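Local coordinates for protein glutaredoxin (PDB 5CAX) that reduces protein disulfides in a coenzyme M-dependent manner as methanoredoxin, a glutaredoxin-like enzyme of a methanogenic archaeon, and probably acts in electron transfer, at residues I64-R69 / T78-D83. Residues are numbered along the deposited sequence; the frame is centred on the assembly and turned at random.
Sequences IKQVSR and TTILND. With ACY (acetic acid), chain H.
Val-67 and Gln-66, neighbours on helix 57-70, meet Thr-78 and Ile-80, two residues apart on strand 78-81, without a hydrogen bond passing between the segments. Val-67 reaches across with one branch: CG1, set anti to the backbone N (chi1 164°), packs against the threonine hydroxyl, 3.8 Å from Thr-78 OG1, with Thr-78 CB slightly farther off. The polar bonding of that hydroxyl goes elsewhere, to Ser-75 O and Asn-71 ND2. Gln-66 leaves the helix and bends at chi2 (79°), bringing its amide end to the tip of Ile-80. There Ile-80 CD1 sits 3.9 Å from Gln-66 NE2, and Gln-66 CG lies only a little farther from the same methyl. On the same amide, OE1 receives a weak hydrogen bond of 3.4 Å from Arg-69 NH1, in the guanidinium plane. Tyr-25 of the adjacent strand 22-26 touches Gln-66, Val-67 and Ile-80 alike, tying this helix to the central sheet of the thioredoxin-like fold. With all four touching residues buried and no polar link across, cohesion here rests on van der Waals packing, while the threonine hydroxyl instead anchors the connecting loop to the strand.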
loop_
_atom_site.group_PDB
_atom_site.type_symbol
_atom_site.label_atom_id
_atom_site.label_comp_id
_atom_site.label_asym_id
_atom_site.label_seq_id
_atom_site.Cartn_x
_atom_site.Cartn_y
_atom_site.Cartn_z
ATOM N N ILE A 64 -9.141 -2.295 7.216
ATOM C CA ILE A 64 -8.473 -2.029 8.484
ATOM C C ILE A 64 -7.943 -3.312 9.137
ATOM O O ILE A 64 -6.813 -3.342 9.652
ATOM C CB ILE A 64 -9.426 -1.324 9.467
ATOM C CG1 ILE A 64 -9.632 0.130 9.059
ATOM C CG2 ILE A 64 -8.879 -1.379 10.877
ATOM C CD1 ILE A 64 -8.357 0.869 8.907
ATOM N N LYS A 65 -8.769 -4.361 9.101
ATOM C CA LYS A 65 -8.456 -5.671 9.675
ATOM C C LYS A 65 -7.303 -6.359 8.948
ATOM O O LYS A 65 -6.519 -7.086 9.552
ATOM C CB LYS A 65 -9.700 -6.561 9.648
ATOM C CG LYS A 65 -9.878 -7.433 10.873
ATOM C CD LYS A 65 -11.261 -7.236 11.478
ATOM C CE LYS A 65 -12.339 -7.467 10.431
ATOM N NZ LYS A 65 -13.700 -7.548 11.019
ATOM N N GLN A 66 -7.218 -6.151 7.645
ATOM C CA GLN A 66 -6.102 -6.671 6.880
ATOM C C GLN A 66 -4.807 -5.958 7.267
ATOM O O GLN A 66 -3.773 -6.591 7.474
ATOM C CB GLN A 66 -6.397 -6.536 5.374
ATOM C CG GLN A 66 -5.200 -6.565 4.400
ATOM C CD GLN A 66 -4.667 -7.952 4.108
ATOM O OE1 GLN A 66 -4.930 -8.919 4.848
ATOM N NE2 GLN A 66 -3.938 -8.070 2.994
ATOM N N VAL A 67 -4.865 -4.636 7.333
ATOM C CA VAL A 67 -3.693 -3.845 7.703
ATOM C C VAL A 67 -3.119 -4.282 9.055
ATOM O O VAL A 67 -1.908 -4.405 9.202
ATOM C CB VAL A 67 -4.020 -2.324 7.715
ATOM C CG1 VAL A 67 -2.966 -1.546 8.465
ATOM C CG2 VAL A 67 -4.137 -1.796 6.286
ATOM N N SER A 68 -3.987 -4.550 10.026
ATOM C CA SER A 68 -3.531 -4.904 11.364
ATOM C C SER A 68 -2.842 -6.274 11.433
ATOM O O SER A 68 -2.060 -6.516 12.350
ATOM C CB SER A 68 -4.689 -4.848 12.366
ATOM O OG SER A 68 -5.752 -5.687 12.004
ATOM N N ARG A 69 -3.123 -7.164 10.483
ATOM C CA ARG A 69 -2.453 -8.469 10.427
ATOM C C ARG A 69 -0.949 -8.293 10.174
ATOM O O ARG A 69 -0.142 -9.103 10.617
ATOM C CB ARG A 69 -3.053 -9.371 9.332
ATOM C CG ARG A 69 -4.454 -9.891 9.637
ATOM C CD ARG A 69 -5.060 -10.701 8.483
ATOM N NE ARG A 69 -4.526 -12.053 8.371
ATOM C CZ ARG A 69 -3.956 -12.568 7.285
ATOM N NH1 ARG A 69 -3.784 -11.826 6.190
ATOM N NH2 ARG A 69 -3.548 -13.839 7.296
ATOM N N THR A 78 0.696 1.452 5.034
ATOM C CA THR A 78 1.159 0.081 5.164
ATOM C C THR A 78 1.186 -0.577 3.777
ATOM O O THR A 78 0.145 -0.748 3.148
ATOM C CB THR A 78 0.282 -0.701 6.175
ATOM O OG1 THR A 78 0.306 -0.009 7.437
ATOM C CG2 THR A 78 0.802 -2.128 6.381
ATOM N N THR A 79 2.391 -0.852 3.273
ATOM C CA THR A 79 2.557 -1.594 2.023
ATOM C C THR A 79 2.838 -3.094 2.221
ATOM O O THR A 79 3.828 -3.481 2.836
ATOM C CB THR A 79 3.664 -1.031 1.176
ATOM O OG1 THR A 79 3.463 0.379 1.023
ATOM C CG2 THR A 79 3.648 -1.740 -0.199
ATOM N N ILE A 80 1.984 -3.929 1.650
ATOM C CA ILE A 80 2.068 -5.370 1.824
ATOM C C ILE A 80 2.687 -6.080 0.610
ATOM O O ILE A 80 2.250 -5.880 -0.519
ATOM C CB ILE A 80 0.652 -5.901 2.153
ATOM C CG1 ILE A 80 0.241 -5.275 3.492
ATOM C CG2 ILE A 80 0.611 -7.436 2.201
ATOM C CD1 ILE A 80 -1.162 -5.514 3.941
ATOM N N LEU A 81 3.741 -6.867 0.836
ATOM C CA LEU A 81 4.420 -7.531 -0.273
ATOM C C LEU A 81 4.219 -9.050 -0.255
ATOM O O LEU A 81 4.537 -9.726 0.723
ATOM C CB LEU A 81 5.918 -7.190 -0.285
ATOM C CG LEU A 81 6.211 -5.680 -0.228
ATOM C CD1 LEU A 81 7.686 -5.404 -0.348
ATOM C CD2 LEU A 81 5.458 -4.944 -1.302
ATOM N N ASN A 82 3.672 -9.552 -1.369
ATOM C CA ASN A 82 3.430 -10.983 -1.606
ATOM C C ASN A 82 2.535 -11.599 -0.564
ATOM O O ASN A 82 2.599 -12.796 -0.331
ATOM C CB ASN A 82 4.749 -11.748 -1.667
ATOM C CG ASN A 82 5.672 -11.197 -2.721
ATOM O OD1 ASN A 82 5.227 -10.506 -3.627
ATOM N ND2 ASN A 82 6.959 -11.498 -2.610
ATOM N N ASP A 83 1.699 -10.777 0.057
ATOM C CA ASP A 83 0.879 -11.227 1.164
ATOM C C ASP A 83 1.804 -11.670 2.303
ATOM O O ASP A 83 1.389 -12.416 3.166
ATOM C CB ASP A 83 -0.086 -12.375 0.749
ATOM C CG ASP A 83 -1.197 -11.910 -0.191
ATOM O OD1 ASP A 83 -1.922 -10.941 0.122
ATOM O OD2 ASP A 83 -1.351 -12.510 -1.266
HETATM C C ACY H . 9.861 -14.396 -1.057
HETATM O O ACY H . 9.114 -15.398 -0.987
HETATM O OXT ACY H . 9.482 -13.264 -1.439
HETATM C CH3 ACY H . 11.300 -14.560 -0.658
#